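Heme oxygenase (Leptospira interrogans, PDB 5KZL) catalyses the oxidative opening of heme, which heme oxygenases convert to biliverdin, carbon monoxide and free iron, and holds its heme in an all-helical fold. Local coordinates at residues A[49-54]-A[203-208]; A[56-61]-A[130-135]; A[84-89]-A[94-99]. The protein carries 1 engineered substitution. All coordinates share one frame; numbering follows the deposited sequence. Where two conformers were deposited one is given.

Overall arrangement
Two of the three contacts share helix 41-64, and both of these border the heme, while the third lies farther out. Contact 2 (56-61 with 130-135) carries the heme-facing segment, whose Gly135 carbonyl oxygen accepts a hydrogen bond from the iron-bound water. Contact 1 (49-54 with 203-208), whose Asn205 side chain is about 4 Å from the heme, lies about 11 Å away, centre to centre, and joins it where Asn205 OD1 meets Arg132 NH1 at 3.0 Å, a probable hydrogen bond. Contact 3 (84-89 with 94-99) is centred about 16 Å from contact 1, to which the hydrogen-bonded pair Glu49 OE2 and Trp96 NE1, 3.0 Å apart, links it. Contacts 2 and 3 do not touch, their nearest atoms being about 6 Å apart.

Contact 1. Residues A[49-54]-A[203-208]; sequences EAFYYV and LLNQGI
Segments 49-54 and 203-208, from helix 41-64 and helix 188-210, run roughly antiparallel, with 144° between their directions and axes 11.4 Å apart at closest approach, and their backbones come nearest at Ala50 and Ile208. At such a separation side chains must bridge the gap, and Ile208 makes the largest single contribution. Its CG1 branch sits between the backbone N and the carbonyl carbon (chi1 61°) and continues extended through chi2, which sends CD1 out toward the other helix. There CD1 lies 3.7 Å from Phe51 CE1, approaching the ring obliquely, and 4.3 Å from Ala50 CB, so a single methyl serves two residues of helix 41-64.

The second element is polar. Asn205 OD1 comes to the rim of the Phe51 ring, close to the ring plane, 3.6 Å from CE1; ring and amide planes are 47° apart. The carbonyl oxygen thus faces the slightly positive C-H edge, a weak electrostatic match. The amide's stronger ties lie beyond the two segments: Tyr110 OH and Val201 O are hydrogen-bonded to ND2, and Arg132 NH1 to OD1. With both ends engaged, the rotation of this buried amide is defined, and its side chain also touches the heme.

Helix 105-120 packs beside the junction, with Thr107 against Ala50 and Ile208 and Tyr110 against Val54. Phe51 also reaches Leu85 of helix 82-93, which places the contact within a bundle of helices.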
loop_
_atom_site.group_PDB
_atom_site.type_symbol
_atom_site.label_atom_id
_atom_site.label_comp_id
_atom_site.label_asym_id
_atom_site.label_seq_id
_atom_site.Cartn_x
_atom_site.Cartn_y
_atom_site.Cartn_z
ATOM N N GLU A 49 -5.056 -0.234 -11.297
ATOM C CA GLU A 49 -4.894 -1.628 -11.736
ATOM C C GLU A 49 -3.671 -2.234 -11.121
ATOM O O GLU A 49 -3.745 -3.359 -10.650
ATOM C CB GLU A 49 -4.765 -1.720 -13.243
ATOM C CG GLU A 49 -6.055 -1.383 -13.948
ATOM C CD GLU A 49 -5.910 -1.386 -15.450
ATOM O OE1 GLU A 49 -4.769 -1.447 -15.952
ATOM O OE2 GLU A 49 -6.953 -1.352 -16.128
ATOM N N ALA A 50 -2.537 -1.497 -11.145
ATOM C CA ALA A 50 -1.279 -1.957 -10.558
ATOM C C ALA A 50 -1.477 -2.225 -9.058
ATOM O O ALA A 50 -1.048 -3.270 -8.584
ATOM C CB ALA A 50 -0.175 -0.929 -10.775
ATOM N N PHE A 51 -2.177 -1.316 -8.333
ATOM C CA PHE A 51 -2.468 -1.500 -6.907
ATOM C C PHE A 51 -3.398 -2.686 -6.689
ATOM O O PHE A 51 -3.196 -3.434 -5.737
ATOM C CB PHE A 51 -3.047 -0.223 -6.285
ATOM C CG PHE A 51 -2.024 0.828 -5.907
ATOM C CD1 PHE A 51 -0.722 0.468 -5.556
ATOM C CD2 PHE A 51 -2.381 2.171 -5.821
ATOM C CE1 PHE A 51 0.212 1.439 -5.181
ATOM C CE2 PHE A 51 -1.461 3.128 -5.397
ATOM C CZ PHE A 51 -0.161 2.764 -5.114
ATOM N N TYR A 52 -4.385 -2.886 -7.574
ATOM C CA TYR A 52 -5.242 -4.061 -7.427
ATOM C C TYR A 52 -4.407 -5.355 -7.325
ATOM O O TYR A 52 -4.615 -6.142 -6.394
ATOM C CB TYR A 52 -6.276 -4.187 -8.551
ATOM C CG TYR A 52 -6.989 -5.522 -8.446
ATOM C CD1 TYR A 52 -8.002 -5.719 -7.512
ATOM C CD2 TYR A 52 -6.544 -6.632 -9.167
ATOM C CE1 TYR A 52 -8.612 -6.969 -7.355
ATOM C CE2 TYR A 52 -7.151 -7.880 -9.027
ATOM C CZ TYR A 52 -8.179 -8.046 -8.112
ATOM O OH TYR A 52 -8.766 -9.277 -7.953
ATOM N N TYR A 53 -3.494 -5.581 -8.281
ATOM C CA TYR A 53 -2.687 -6.807 -8.288
ATOM C C TYR A 53 -1.781 -6.907 -7.053
ATOM O O TYR A 53 -1.619 -7.978 -6.461
ATOM C CB TYR A 53 -1.923 -6.935 -9.618
ATOM C CG TYR A 53 -2.855 -7.182 -10.779
ATOM C CD1 TYR A 53 -3.646 -8.328 -10.830
ATOM C CD2 TYR A 53 -2.982 -6.252 -11.811
ATOM C CE1 TYR A 53 -4.535 -8.549 -11.878
ATOM C CE2 TYR A 53 -3.887 -6.451 -12.856
ATOM C CZ TYR A 53 -4.635 -7.621 -12.900
ATOM O OH TYR A 53 -5.512 -7.888 -13.930
ATOM N N VAL A 54 -1.225 -5.771 -6.641
ATOM C CA VAL A 54 -0.320 -5.721 -5.483
ATOM C C VAL A 54 -1.061 -6.101 -4.206
ATOM O O VAL A 54 -0.625 -7.007 -3.488
ATOM C CB VAL A 54 0.340 -4.317 -5.397
ATOM C CG1 VAL A 54 1.020 -4.098 -4.043
ATOM C CG2 VAL A 54 1.316 -4.103 -6.558
ATOM N N LEU A 203 11.015 1.089 -3.388
ATOM C CA LEU A 203 11.555 1.006 -4.752
ATOM C C LEU A 203 10.561 0.346 -5.717
ATOM O O LEU A 203 10.428 0.794 -6.872
ATOM C CB LEU A 203 12.870 0.213 -4.743
ATOM C CG LEU A 203 13.725 0.389 -6.004
ATOM C CD1 LEU A 203 14.417 1.796 -6.025
ATOM C CD2 LEU A 203 14.763 -0.716 -6.108
ATOM N N LEU A 204 9.848 -0.697 -5.240
ATOM C CA LEU A 204 8.876 -1.404 -6.097
ATOM C C LEU A 204 7.696 -0.494 -6.423
ATOM O O LEU A 204 7.218 -0.520 -7.552
ATOM C CB LEU A 204 8.427 -2.727 -5.474
ATOM C CG LEU A 204 9.516 -3.849 -5.459
ATOM C CD1 LEU A 204 9.182 -4.908 -4.421
ATOM C CD2 LEU A 204 9.626 -4.520 -6.801
ATOM N N ASN A 205 7.309 0.378 -5.470
ATOM C CA ASN A 205 6.262 1.379 -5.708
ATOM C C ASN A 205 6.729 2.424 -6.708
ATOM O O ASN A 205 5.962 2.783 -7.592
ATOM C CB ASN A 205 5.820 2.031 -4.393
ATOM C CG ASN A 205 4.816 1.161 -3.699
ATOM O OD1 ASN A 205 3.620 1.252 -3.975
ATOM N ND2 ASN A 205 5.289 0.164 -2.949
ATOM N N GLN A 206 8.007 2.887 -6.604
ATOM C CA GLN A 206 8.589 3.833 -7.574
ATOM C C GLN A 206 8.563 3.196 -8.975
ATOM O O GLN A 206 8.298 3.892 -9.955
ATOM C CB GLN A 206 10.041 4.192 -7.208
ATOM C CG GLN A 206 10.190 4.912 -5.873
ATOM C CD GLN A 206 11.603 5.371 -5.563
ATOM O OE1 GLN A 206 12.314 5.915 -6.420
ATOM N NE2 GLN A 206 12.017 5.228 -4.298
ATOM N N GLY A 207 8.811 1.884 -9.033
ATOM C CA GLY A 207 8.789 1.097 -10.265
ATOM C C GLY A 207 7.443 1.105 -10.966
ATOM O O GLY A 207 7.372 1.352 -12.173
ATOM N N ILE A 208 6.356 0.886 -10.218
ATOM C CA ILE A 208 5.012 0.919 -10.811
ATOM C C ILE A 208 4.632 2.362 -11.198
ATOM O O ILE A 208 4.039 2.556 -12.254
ATOM C CB ILE A 208 3.906 0.188 -9.979
ATOM C CG1 ILE A 208 3.717 0.797 -8.591
ATOM C CG2 ILE A 208 4.167 -1.325 -9.904
ATOM C CD1 ILE A 208 2.608 0.154 -7.709
#

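Contact 2. Residues A[56-61]-A[130-135]; sequences ESMEEE and YVRYLG. With HEM (protoporphyrin IX containing Fe), chain B.
The distal helix of the heme oxygenase fold, which lies over the heme on its water-ligated side, meets helix 41-64 here through Tyr133, on the face of the helix turned away from the heme. The segments cross at -103°. In the conformer described, one of two modelled, Met58 brings its CE methyl over one face of the Tyr133 ring, 3.9 Å from the centroid and 27° off the normal, a CH-pi contact; the sulfur follows obliquely, completing a Met-aromatic pair. In this conformer CG of Met58 stands anti to the backbone N and the chain bends only at chi3 (65°), which turns CE onto the ring, and CE also touches Arg132 CB.

At the ring's edge, Tyr133 OH donates to Glu59 OE2 over 2.7 Å, meeting the oxygen on its anti side. The backbone amides of Arg81 and Lys82 hold the same carboxylate, so this buried acid is gripped by three donors, which would probably stabilise its negative charge.

Across the helix, Gly135 CA lies 3.2 Å from heme C4A, so the porphyrin packs directly on the helix backbone. Tyr130 OH donates to propionate oxygen O1A while its ring lies against the CMA methyl. The water bound to the iron at 2.3 Å donates to the carbonyl oxygen of Gly135, 2.7 Å away.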
loop_
_atom_site.group_PDB
_atom_site.type_symbol
_atom_site.label_atom_id
_atom_site.label_comp_id
_atom_site.label_asym_id
_atom_site.label_seq_id
_atom_site.Cartn_x
_atom_site.Cartn_y
_atom_site.Cartn_z
ATOM N N GLU A 56 -4.058 -7.559 -3.905
ATOM C CA GLU A 56 -4.625 -8.910 -4.013
ATOM C C GLU A 56 -3.591 -9.924 -3.521
ATOM O O GLU A 56 -3.924 -10.784 -2.706
ATOM C CB GLU A 56 -5.033 -9.222 -5.460
ATOM C CG GLU A 56 -5.381 -10.683 -5.706
ATOM C CD GLU A 56 -5.744 -10.981 -7.145
ATOM O OE1 GLU A 56 -4.906 -10.732 -8.043
ATOM O OE2 GLU A 56 -6.876 -11.462 -7.373
ATOM N N SER A 57 -2.339 -9.811 -3.998
ATOM C CA SER A 57 -1.232 -10.698 -3.608
ATOM C C SER A 57 -0.863 -10.509 -2.134
ATOM O O SER A 57 -0.783 -11.495 -1.395
ATOM C CB SER A 57 -0.009 -10.449 -4.479
ATOM O OG SER A 57 0.995 -11.392 -4.125
ATOM N N MET A 58 -0.650 -9.235 -1.701
ATOM C CA MET A 58 -0.305 -8.976 -0.312
ATOM C C MET A 58 -1.349 -9.555 0.641
ATOM O O MET A 58 -0.956 -10.204 1.617
ATOM C CB MET A 58 -0.050 -7.480 -0.087
ATOM C CG MET A 58 0.359 -7.154 1.329
ATOM S SD MET A 58 1.003 -5.487 1.527
ATOM C CE MET A 58 -0.403 -4.546 1.161
ATOM N N GLU A 59 -2.661 -9.397 0.335
ATOM C CA GLU A 59 -3.761 -9.907 1.166
ATOM C C GLU A 59 -3.862 -11.420 1.103
ATOM O O GLU A 59 -4.120 -12.046 2.134
ATOM C CB GLU A 59 -5.077 -9.181 0.865
ATOM C CG GLU A 59 -4.862 -7.716 1.256
ATOM C CD GLU A 59 -5.670 -6.551 0.717
ATOM O OE1 GLU A 59 -6.752 -6.764 0.127
ATOM O OE2 GLU A 59 -5.247 -5.402 0.974
ATOM N N GLU A 60 -3.515 -12.015 -0.044
ATOM C CA GLU A 60 -3.468 -13.479 -0.130
ATOM C C GLU A 60 -2.383 -14.024 0.823
ATOM O O GLU A 60 -2.624 -14.959 1.591
ATOM C CB GLU A 60 -3.150 -13.901 -1.563
ATOM C CG GLU A 60 -4.378 -13.993 -2.438
ATOM C CD GLU A 60 -4.081 -14.326 -3.888
ATOM O OE1 GLU A 60 -2.924 -14.704 -4.195
ATOM O OE2 GLU A 60 -5.005 -14.191 -4.723
ATOM N N GLU A 61 -1.207 -13.395 0.793
ATOM C CA GLU A 61 -0.046 -13.784 1.586
ATOM C C GLU A 61 -0.177 -13.444 3.077
ATOM O O GLU A 61 0.235 -14.250 3.915
ATOM C CB GLU A 61 1.241 -13.215 0.951
ATOM C CG GLU A 61 1.499 -13.696 -0.485
ATOM C CD GLU A 61 1.241 -15.165 -0.776
ATOM O OE1 GLU A 61 1.585 -16.028 0.064
ATOM O OE2 GLU A 61 0.671 -15.455 -1.848
ATOM N N TYR A 130 3.639 -2.189 6.599
ATOM C CA TYR A 130 4.069 -0.829 6.959
ATOM C C TYR A 130 4.042 0.150 5.773
ATOM O O TYR A 130 3.377 1.187 5.843
ATOM C CB TYR A 130 5.479 -0.836 7.624
ATOM C CG TYR A 130 6.082 0.555 7.768
ATOM C CD1 TYR A 130 5.700 1.400 8.808
ATOM C CD2 TYR A 130 7.026 1.027 6.858
ATOM C CE1 TYR A 130 6.229 2.692 8.925
ATOM C CE2 TYR A 130 7.531 2.329 6.945
ATOM C CZ TYR A 130 7.167 3.140 8.008
ATOM O OH TYR A 130 7.671 4.422 8.094
ATOM N N VAL A 131 4.810 -0.148 4.719
ATOM C CA VAL A 131 4.982 0.752 3.580
ATOM C C VAL A 131 3.661 1.062 2.925
ATOM O O VAL A 131 3.348 2.231 2.758
ATOM C CB VAL A 131 6.058 0.280 2.564
ATOM C CG1 VAL A 131 6.148 1.247 1.394
ATOM C CG2 VAL A 131 7.419 0.152 3.239
ATOM N N ARG A 132 2.884 0.036 2.577
ATOM C CA ARG A 132 1.577 0.266 1.971
ATOM C C ARG A 132 0.474 0.680 2.995
ATOM O O ARG A 132 -0.040 1.784 2.873
ATOM C CB ARG A 132 1.124 -0.930 1.089
ATOM C CG ARG A 132 1.858 -1.037 -0.283
ATOM C CD ARG A 132 2.025 0.261 -1.123
ATOM N NE ARG A 132 0.816 1.096 -1.178
ATOM C CZ ARG A 132 0.720 2.309 -1.721
ATOM N NH1 ARG A 132 1.767 2.861 -2.337
ATOM N NH2 ARG A 132 -0.418 2.989 -1.642
ATOM N N TYR A 133 0.083 -0.179 3.959
ATOM C CA TYR A 133 -1.061 0.171 4.835
ATOM C C TYR A 133 -0.860 1.347 5.741
ATOM O O TYR A 133 -1.788 2.149 5.865
ATOM C CB TYR A 133 -1.514 -1.006 5.681
ATOM C CG TYR A 133 -1.977 -2.216 4.907
ATOM C CD1 TYR A 133 -2.842 -2.087 3.815
ATOM C CD2 TYR A 133 -1.633 -3.496 5.319
ATOM C CE1 TYR A 133 -3.302 -3.209 3.124
ATOM C CE2 TYR A 133 -2.098 -4.624 4.647
ATOM C CZ TYR A 133 -2.932 -4.475 3.553
ATOM O OH TYR A 133 -3.353 -5.594 2.891
ATOM N N LEU A 134 0.321 1.475 6.402
ATOM C CA LEU A 134 0.439 2.646 7.279
ATOM C C LEU A 134 0.447 3.943 6.448
ATOM O O LEU A 134 -0.146 4.928 6.876
ATOM C CB LEU A 134 1.620 2.549 8.286
ATOM C CG LEU A 134 1.661 3.651 9.361
ATOM C CD1 LEU A 134 0.334 3.774 10.142
ATOM C CD2 LEU A 134 2.842 3.468 10.283
ATOM N N GLY A 135 1.010 3.888 5.238
ATOM C CA GLY A 135 0.985 5.010 4.297
ATOM C C GLY A 135 -0.434 5.346 3.875
ATOM O O GLY A 135 -0.826 6.518 3.878
HETATM C CHA HEM B . 3.156 8.916 5.860
HETATM C CHB HEM B . 4.107 5.629 2.576
HETATM C CHC HEM B . 3.257 8.905 -0.800
HETATM C CHD HEM B . 1.487 11.773 2.437
HETATM C C1A HEM B . 3.475 7.751 5.252
HETATM C C2A HEM B . 3.913 6.582 5.957
HETATM C C3A HEM B . 4.203 5.677 5.027
HETATM C C4A HEM B . 3.934 6.240 3.780
HETATM C CMA HEM B . 4.670 4.291 5.243
HETATM C CAA HEM B . 4.025 6.394 7.449
HETATM C CBA HEM B . 5.304 7.025 8.044
HETATM C CGA HEM B . 5.430 6.667 9.466
HETATM O O1A HEM B . 6.362 6.030 9.851
HETATM O O2A HEM B . 4.550 7.031 10.229
HETATM C C1B HEM B . 3.982 6.238 1.340
HETATM C C2B HEM B . 4.334 5.597 0.082
HETATM C C3B HEM B . 4.090 6.538 -0.850
HETATM C C4B HEM B . 3.604 7.739 -0.152
HETATM C CMB HEM B . 4.811 4.204 -0.151
HETATM C CAB HEM B . 4.248 6.499 -2.249
HETATM C CBB HEM B . 4.920 5.551 -2.665
HETATM C C1C HEM B . 2.557 9.934 -0.280
HETATM C C2C HEM B . 1.827 10.916 -1.007
HETATM C C3C HEM B . 1.317 11.725 -0.061
HETATM C C4C HEM B . 1.706 11.216 1.230
HETATM C CMC HEM B . 1.665 11.007 -2.524
HETATM C CAC HEM B . 0.510 12.889 -0.342
HETATM C CBC HEM B . -0.252 13.377 0.550
HETATM C C1D HEM B . 1.899 11.267 3.653
HETATM C C2D HEM B . 1.676 11.975 4.939
HETATM C C3D HEM B . 2.108 11.167 5.875
HETATM C C4D HEM B . 2.618 9.977 5.180
HETATM C CMD HEM B . 1.021 13.298 5.126
HETATM C CAD HEM B . 2.124 11.465 7.349
HETATM C CBD HEM B . 0.795 11.364 8.000
HETATM C CGD HEM B . 0.837 11.640 9.469
HETATM O O1D HEM B . 1.844 11.619 10.066
HETATM O O2D HEM B . -0.202 11.863 10.014
HETATM N NA HEM B . 3.546 7.476 3.945
HETATM N NB HEM B . 3.626 7.448 1.075
HETATM N NC HEM B . 2.456 10.172 1.008
HETATM N ND HEM B . 2.450 10.094 3.875
HETATM FE FE HEM B . 3.026 8.832 2.513
HETATM O O HOH W 1 0.892 8.047 2.383
#

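Contact 3. Residues A[84-89]-A[94-99]; sequences ALLEDL and GTWKPN
Leu89 lays its CD1 methyl over one face of the Trp96 indole, 3.8 Å from the centroid of the six-membered ring and only 10° off its normal, a CH-pi contact of nearly perpendicular approach. Its CB follows the same face inward, reaching Trp96 CB and CG at 4.0 Å. One turn earlier on the helix, Leu86 comes in at about a right angle and places CD2 by the indole edge, 4.0 Å from CE3. The two leucines therefore hold one ring from different sides, one above it and one beside it. Trp96 CG is anti to the backbone N (chi1 -175°), which carries the indole back over the helix it has just left.

The motif is a helix end whose following loop folds back: helix 82-93 stops, and Gly94, with a positive phi of 87°, begins the turn away. From there the chain runs extended through Trp96, and Pro98 N lies above the other face of the indole, 4.3 Å from its plane.

A second shell fixes the ring's polar edge, since Trp96 NE1 is hydrogen-bonded to Glu49 OE2 of helix 41-64. His101 stacks on the indole, and Tyr52 meets it edge-to-face while also touching Leu86.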
loop_
_atom_site.group_PDB
_atom_site.type_symbol
_atom_site.label_atom_id
_atom_site.label_comp_id
_atom_site.label_asym_id
_atom_site.label_seq_id
_atom_site.Cartn_x
_atom_site.Cartn_y
_atom_site.Cartn_z
ATOM N N ALA A 84 -11.842 -2.442 -2.113
ATOM C CA ALA A 84 -11.967 -0.990 -2.321
ATOM C C ALA A 84 -11.459 -0.661 -3.731
ATOM O O ALA A 84 -12.130 0.075 -4.462
ATOM C CB ALA A 84 -11.155 -0.232 -1.281
ATOM N N LEU A 85 -10.312 -1.265 -4.131
ATOM C CA LEU A 85 -9.716 -1.100 -5.462
ATOM C C LEU A 85 -10.642 -1.580 -6.577
ATOM O O LEU A 85 -10.845 -0.845 -7.550
ATOM C CB LEU A 85 -8.324 -1.752 -5.534
ATOM C CG LEU A 85 -7.267 -0.914 -4.797
ATOM C CD1 LEU A 85 -6.069 -1.718 -4.433
ATOM C CD2 LEU A 85 -6.866 0.324 -5.606
ATOM N N LEU A 86 -11.255 -2.767 -6.403
ATOM C CA LEU A 86 -12.232 -3.323 -7.360
ATOM C C LEU A 86 -13.386 -2.362 -7.587
ATOM O O LEU A 86 -13.808 -2.156 -8.733
ATOM C CB LEU A 86 -12.805 -4.653 -6.830
ATOM C CG LEU A 86 -11.986 -5.870 -7.139
ATOM C CD1 LEU A 86 -12.564 -7.072 -6.416
ATOM C CD2 LEU A 86 -11.833 -6.096 -8.697
ATOM N N GLU A 87 -13.897 -1.773 -6.491
ATOM C CA GLU A 87 -14.995 -0.820 -6.545
ATOM C C GLU A 87 -14.607 0.445 -7.319
ATOM O O GLU A 87 -15.340 0.856 -8.212
ATOM C CB GLU A 87 -15.485 -0.482 -5.141
ATOM C CG GLU A 87 -16.810 0.241 -5.175
ATOM C CD GLU A 87 -17.293 0.646 -3.808
ATOM O OE1 GLU A 87 -17.868 -0.206 -3.094
ATOM O OE2 GLU A 87 -17.095 1.825 -3.451
ATOM N N ASP A 88 -13.422 1.016 -7.042
ATOM C CA ASP A 88 -12.951 2.195 -7.783
ATOM C C ASP A 88 -12.731 1.834 -9.247
ATOM O O ASP A 88 -13.108 2.613 -10.111
ATOM C CB ASP A 88 -11.662 2.781 -7.165
ATOM C CG ASP A 88 -11.888 3.385 -5.792
ATOM O OD1 ASP A 88 -13.066 3.627 -5.430
ATOM O OD2 ASP A 88 -10.896 3.626 -5.089
ATOM N N LEU A 89 -12.185 0.634 -9.528
ATOM C CA LEU A 89 -11.983 0.182 -10.907
ATOM C C LEU A 89 -13.314 0.078 -11.668
ATOM O O LEU A 89 -13.409 0.503 -12.815
ATOM C CB LEU A 89 -11.182 -1.113 -10.973
ATOM C CG LEU A 89 -9.689 -0.934 -10.705
ATOM C CD1 LEU A 89 -9.071 -2.237 -10.302
ATOM C CD2 LEU A 89 -8.982 -0.350 -11.944
ATOM N N GLY A 94 -16.505 1.066 -15.739
ATOM C CA GLY A 94 -17.883 0.632 -15.941
ATOM C C GLY A 94 -17.951 -0.850 -15.621
ATOM O O GLY A 94 -18.740 -1.286 -14.786
ATOM N N THR A 95 -17.060 -1.630 -16.259
ATOM C CA THR A 95 -16.868 -3.058 -16.045
ATOM C C THR A 95 -15.363 -3.317 -16.158
ATOM O O THR A 95 -14.766 -3.027 -17.199
ATOM C CB THR A 95 -17.771 -3.909 -16.971
ATOM O OG1 THR A 95 -17.367 -5.267 -16.875
ATOM C CG2 THR A 95 -17.756 -3.451 -18.438
ATOM N N TRP A 96 -14.731 -3.781 -15.076
ATOM C CA TRP A 96 -13.308 -4.030 -15.176
ATOM C C TRP A 96 -13.013 -5.510 -15.310
ATOM O O TRP A 96 -13.243 -6.279 -14.390
ATOM C CB TRP A 96 -12.494 -3.355 -14.059
ATOM C CG TRP A 96 -11.014 -3.512 -14.223
ATOM C CD1 TRP A 96 -10.216 -2.897 -15.149
ATOM C CD2 TRP A 96 -10.146 -4.326 -13.422
ATOM N NE1 TRP A 96 -8.905 -3.279 -14.972
ATOM C CE2 TRP A 96 -8.835 -4.167 -13.929
ATOM C CE3 TRP A 96 -10.347 -5.172 -12.319
ATOM C CZ2 TRP A 96 -7.734 -4.842 -13.383
ATOM C CZ3 TRP A 96 -9.253 -5.837 -11.777
ATOM C CH2 TRP A 96 -7.966 -5.664 -12.302
ATOM N N LYS A 97 -12.485 -5.893 -16.476
ATOM C CA LYS A 97 -12.091 -7.268 -16.776
ATOM C C LYS A 97 -10.553 -7.422 -16.545
ATOM O O LYS A 97 -9.778 -6.835 -17.310
ATOM C CB LYS A 97 -12.513 -7.645 -18.225
ATOM C CG LYS A 97 -12.007 -9.009 -18.716
ATOM C CD LYS A 97 -12.951 -10.165 -18.372
ATOM C CE LYS A 97 -12.269 -11.513 -18.447
ATOM N NZ LYS A 97 -11.903 -11.885 -19.839
ATOM N N PRO A 98 -10.105 -8.184 -15.501
ATOM C CA PRO A 98 -8.653 -8.355 -15.271
ATOM C C PRO A 98 -7.878 -8.937 -16.460
ATOM O O PRO A 98 -6.748 -8.527 -16.697
ATOM C CB PRO A 98 -8.594 -9.295 -14.049
ATOM C CG PRO A 98 -9.901 -9.081 -13.354
ATOM C CD PRO A 98 -10.886 -8.902 -14.472
ATOM N N ASN A 99 -8.479 -9.870 -17.221
ATOM C CA ASN A 99 -7.797 -10.471 -18.369
ATOM C C ASN A 99 -7.592 -9.469 -19.510
ATOM O O ASN A 99 -6.631 -9.594 -20.274
ATOM C CB ASN A 99 -8.499 -11.754 -18.819
ATOM C CG ASN A 99 -8.545 -12.796 -17.723
ATOM O OD1 ASN A 99 -9.213 -12.625 -16.691
ATOM N ND2 ASN A 99 -7.807 -13.884 -17.904
#